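Local structure of Serine/threonine protein kinase (Mycobacterium tuberculosis, 4ESQ) at residues T44-Y55 against K109-V120. The protein is the extracellular sensor domain of a membrane receptor kinase that probably phosphorylates protein serines and threonines with ATP. Residues are numbered along the deposited sequence; the frame is centred on the assembly and turned at random.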
loop_
_atom_site.group_PDB
_atom_site.type_symbol
_atom_site.label_atom_id
_atom_site.label_comp_id
_atom_site.label_asym_id
_atom_site.label_seq_id
_atom_site.Cartn_x
_atom_site.Cartn_y
_atom_site.Cartn_z
ATOM N N THR A 44 17.319 0.297 1.950
ATOM C CA THR A 44 17.821 0.835 3.202
ATOM C C THR A 44 17.110 2.144 3.497
ATOM O O THR A 44 17.124 3.057 2.677
ATOM C CB THR A 44 19.322 1.108 3.095
ATOM O OG1 THR A 44 19.985 -0.083 2.643
ATOM C CG2 THR A 44 19.893 1.542 4.450
ATOM N N VAL A 45 16.475 2.225 4.658
ATOM C CA VAL A 45 15.798 3.451 5.067
ATOM C C VAL A 45 16.477 3.972 6.320
ATOM O O VAL A 45 16.725 3.204 7.257
ATOM C CB VAL A 45 14.317 3.197 5.348
ATOM C CG1 VAL A 45 13.577 4.520 5.553
ATOM C CG2 VAL A 45 13.713 2.423 4.189
ATOM N N SER A 46 16.787 5.269 6.320
ATOM C CA SER A 46 17.541 5.889 7.411
ATOM C C SER A 46 16.876 5.638 8.761
ATOM O O SER A 46 17.559 5.432 9.768
ATOM C CB SER A 46 17.734 7.382 7.158
ATOM O OG SER A 46 16.498 8.054 6.993
ATOM N N LEU A 47 15.544 5.658 8.783
ATOM C CA LEU A 47 14.810 5.129 9.926
ATOM C C LEU A 47 14.199 3.796 9.478
ATOM O O LEU A 47 13.173 3.773 8.793
ATOM C CB LEU A 47 13.713 6.103 10.375
ATOM C CG LEU A 47 14.181 7.499 10.793
ATOM C CD1 LEU A 47 12.990 8.426 11.035
ATOM C CD2 LEU A 47 15.080 7.423 12.027
ATOM N N PRO A 48 14.837 2.676 9.850
ATOM C CA PRO A 48 14.451 1.372 9.289
ATOM C C PRO A 48 12.967 1.039 9.425
ATOM O O PRO A 48 12.410 0.397 8.535
ATOM C CB PRO A 48 15.284 0.381 10.105
ATOM C CG PRO A 48 16.473 1.135 10.525
ATOM C CD PRO A 48 16.009 2.574 10.734
ATOM N N ASP A 49 12.328 1.469 10.509
ATOM C CA ASP A 49 10.933 1.101 10.728
ATOM C C ASP A 49 9.964 1.950 9.910
ATOM O O ASP A 49 8.751 1.791 10.012
ATOM C CB ASP A 49 10.587 1.127 12.214
ATOM C CG ASP A 49 11.074 -0.122 12.939
ATOM O OD1 ASP A 49 11.090 -1.204 12.308
ATOM O OD2 ASP A 49 11.449 -0.025 14.124
ATOM N N CYS A 50 10.503 2.846 9.090
ATOM C CA CYS A 50 9.668 3.580 8.145
ATOM C C CYS A 50 9.551 2.865 6.796
ATOM O O CYS A 50 8.925 3.388 5.878
ATOM C CB CYS A 50 10.185 5.008 7.952
ATOM S SG CYS A 50 10.078 5.979 9.468
ATOM N N GLN A 51 10.135 1.671 6.672
ATOM C CA GLN A 51 10.048 0.919 5.411
ATOM C C GLN A 51 8.584 0.659 5.001
ATOM O O GLN A 51 8.208 0.837 3.835
ATOM C CB GLN A 51 10.827 -0.405 5.486
ATOM C CG GLN A 51 10.866 -1.175 4.159
ATOM C CD GLN A 51 11.847 -2.338 4.150
ATOM O OE1 GLN A 51 12.654 -2.491 5.060
ATOM N NE2 GLN A 51 11.784 -3.163 3.102
ATOM N N GLY A 52 7.766 0.231 5.959
ATOM C CA GLY A 52 6.362 -0.035 5.686
ATOM C C GLY A 52 5.577 1.231 5.409
ATOM O O GLY A 52 4.546 1.202 4.727
ATOM N N ALA A 53 6.057 2.355 5.932
ATOM C CA ALA A 53 5.382 3.624 5.706
ATOM C C ALA A 53 5.639 4.132 4.292
ATOM O O ALA A 53 4.934 5.010 3.807
ATOM C CB ALA A 53 5.818 4.650 6.733
ATOM N N LEU A 54 6.657 3.582 3.633
ATOM C CA LEU A 54 6.976 3.954 2.251
ATOM C C LEU A 54 6.384 3.011 1.205
ATOM O O LEU A 54 5.952 3.456 0.135
ATOM C CB LEU A 54 8.492 3.976 2.041
ATOM C CG LEU A 54 9.218 5.105 2.776
ATOM C CD1 LEU A 54 10.710 4.846 2.867
ATOM C CD2 LEU A 54 8.924 6.439 2.109
ATOM N N TYR A 55 6.411 1.715 1.497
ATOM C CA TYR A 55 6.098 0.687 0.502
ATOM C C TYR A 55 5.148 -0.389 1.029
ATOM O O TYR A 55 5.194 -0.751 2.209
ATOM C CB TYR A 55 7.384 -0.013 0.057
ATOM C CG TYR A 55 8.516 0.914 -0.330
ATOM C CD1 TYR A 55 8.361 1.833 -1.362
ATOM C CD2 TYR A 55 9.742 0.862 0.327
ATOM C CE1 TYR A 55 9.398 2.682 -1.730
ATOM C CE2 TYR A 55 10.790 1.712 -0.035
ATOM C CZ TYR A 55 10.607 2.615 -1.066
ATOM O OH TYR A 55 11.625 3.465 -1.433
ATOM N N LYS A 109 4.143 2.183 13.935
ATOM C CA LYS A 109 5.350 2.487 13.192
ATOM C C LYS A 109 5.171 3.757 12.369
ATOM O O LYS A 109 6.061 4.606 12.343
ATOM C CB LYS A 109 5.770 1.313 12.306
ATOM C CG LYS A 109 6.201 0.078 13.118
ATOM C CD LYS A 109 6.629 -1.069 12.216
ATOM C CE LYS A 109 7.281 -2.185 13.026
ATOM N NZ LYS A 109 7.721 -3.323 12.161
ATOM N N TRP A 110 4.023 3.903 11.704
ATOM C CA TRP A 110 3.856 5.063 10.831
ATOM C C TRP A 110 3.862 6.362 11.628
ATOM O O TRP A 110 4.321 7.400 11.139
ATOM C CB TRP A 110 2.575 4.976 10.001
ATOM C CG TRP A 110 2.522 3.873 8.988
ATOM C CD1 TRP A 110 3.334 2.765 8.911
ATOM C CD2 TRP A 110 1.579 3.755 7.912
ATOM N NE1 TRP A 110 2.948 1.975 7.845
ATOM C CE2 TRP A 110 1.880 2.562 7.215
ATOM C CE3 TRP A 110 0.528 4.557 7.452
ATOM C CZ2 TRP A 110 1.154 2.146 6.095
ATOM C CZ3 TRP A 110 -0.191 4.141 6.340
ATOM C CH2 TRP A 110 0.119 2.943 5.680
ATOM N N LYS A 111 3.339 6.312 12.848
ATOM C CA LYS A 111 3.245 7.514 13.678
ATOM C C LYS A 111 4.618 8.043 14.087
ATOM O O LYS A 111 4.772 9.234 14.357
ATOM C CB LYS A 111 2.357 7.267 14.895
ATOM C CG LYS A 111 0.886 7.166 14.509
ATOM C CD LYS A 111 -0.014 6.870 15.695
ATOM C CE LYS A 111 -1.439 6.602 15.218
ATOM N NZ LYS A 111 -2.294 6.022 16.297
ATOM N N ASN A 112 5.604 7.150 14.121
ATOM C CA ASN A 112 6.978 7.530 14.418
ATOM C C ASN A 112 7.719 8.033 13.181
ATOM O O ASN A 112 8.845 8.537 13.282
ATOM C CB ASN A 112 7.737 6.361 15.050
ATOM C CG ASN A 112 7.290 6.079 16.473
ATOM O OD1 ASN A 112 6.972 6.998 17.232
ATOM N ND2 ASN A 112 7.267 4.804 16.842
ATOM N N CYS A 113 7.091 7.884 12.016
ATOM C CA CYS A 113 7.646 8.407 10.774
ATOM C C CYS A 113 7.041 9.760 10.410
ATOM O O CYS A 113 7.640 10.528 9.654
ATOM C CB CYS A 113 7.412 7.412 9.633
ATOM S SG CYS A 113 8.114 5.787 9.972
ATOM N N ALA A 114 5.857 10.042 10.954
ATOM C CA ALA A 114 5.107 11.254 10.619
ATOM C C ALA A 114 5.919 12.525 10.823
ATOM O O ALA A 114 6.600 12.677 11.832
ATOM C CB ALA A 114 3.831 11.324 11.445
ATOM N N GLY A 115 5.839 13.438 9.861
ATOM C CA GLY A 115 6.499 14.726 9.986
ATOM C C GLY A 115 8.018 14.672 9.923
ATOM O O GLY A 115 8.693 15.594 10.379
ATOM N N LYS A 116 8.550 13.602 9.339
ATOM C CA LYS A 116 9.999 13.427 9.212
ATOM C C LYS A 116 10.429 13.181 7.770
ATOM O O LYS A 116 9.663 12.678 6.953
ATOM C CB LYS A 116 10.478 12.262 10.083
ATOM C CG LYS A 116 10.205 12.426 11.563
ATOM C CD LYS A 116 10.724 11.224 12.342
ATOM C CE LYS A 116 10.382 11.320 13.818
ATOM N NZ LYS A 116 10.964 10.170 14.562
ATOM N N THR A 117 11.667 13.555 7.456
ATOM C CA THR A 117 12.265 13.182 6.187
ATOM C C THR A 117 13.190 11.989 6.417
ATOM O O THR A 117 13.951 11.972 7.380
ATOM C CB THR A 117 13.057 14.352 5.564
ATOM O OG1 THR A 117 12.197 15.486 5.404
ATOM C CG2 THR A 117 13.615 13.956 4.199
ATOM N N VAL A 118 13.097 10.982 5.551
ATOM C CA VAL A 118 13.984 9.824 5.601
ATOM C C VAL A 118 14.792 9.722 4.307
ATOM O O VAL A 118 14.371 10.233 3.259
ATOM C CB VAL A 118 13.203 8.498 5.837
ATOM C CG1 VAL A 118 12.521 8.528 7.197
ATOM C CG2 VAL A 118 12.183 8.253 4.720
ATOM N N THR A 119 15.964 9.097 4.396
ATOM C CA THR A 119 16.792 8.816 3.232
ATOM C C THR A 119 16.552 7.362 2.833
ATOM O O THR A 119 16.549 6.469 3.682
ATOM C CB THR A 119 18.294 9.017 3.551
ATOM O OG1 THR A 119 18.512 10.345 4.043
ATOM C CG2 THR A 119 19.140 8.815 2.317
ATOM N N VAL A 120 16.336 7.121 1.547
ATOM C CA VAL A 120 16.078 5.768 1.071
ATOM C C VAL A 120 17.100 5.390 0.015
ATOM O O VAL A 120 17.324 6.137 -0.934
ATOM C CB VAL A 120 14.677 5.654 0.449
ATOM C CG1 VAL A 120 14.403 4.214 0.034
ATOM C CG2 VAL A 120 13.630 6.137 1.430
HETATM O O HOH W 1 9.237 -2.515 10.027
HETATM O O HOH W 2 8.630 3.791 12.870
#
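The disulfide between Cys-50 and Cys-113 fixes segment 44-55 covalently to the type II turn that begins at Cys-113, its two SG atoms 2.0 Å apart and its S-S torsion at -108°. A second clamp lies just past edge strand 44-45, where Ser-46 grips Thr-119 twice: its backbone N donates to Thr-119 O in the carbonyl plane, and its OG accepts from Thr-119 N at 2.8 Å, nearly straight at 166°. The first torsion of Ser-46, 57°, sets OG between its own N and carbonyl carbon, within range of that amide. Beside this pair, Val-45 and Val-120 form an antiparallel non-hydrogen-bonded bridge.

Val-118, its bond to CB directed toward segment 44-55, meets five of its side chains. CB has Ser-46 OG at 3.5 Å and Val-45 CG1 just beyond; CG1 branches toward Leu-47 CD1, with the sulfur of Cys-50 a little farther off; CG2 touches Val-45 CG1 and, tip to tip, Leu-54 CD1, each at 4.1 Å. That Leu-54 methyl is 3.5 Å from Val-120 CG2, the side chains sliding past each other in opposite directions, while Val-120 CG1 lies near the Tyr-55 ring plane, closest to OH.

Ala-53 CA sits over the five-membered ring of Trp-110, 3.9 Å from its centroid, a CH-pi contact. Asp-49 OD1 and Lys-109 NZ make only a long salt bridge, 4.0 Å, but a water accepts from NZ and donates to OD1.

In this PknH-like extracellular domain, the disulfide thus ties the loop and short helix 51-54 after one edge strand to the connection between helix 96-111 and strand 117-122, which pairs onward with 125-131. Trp-110 reaches strands 141-147 and 154-162, where Arg-157 hydrogen-bonds Gly-52 O.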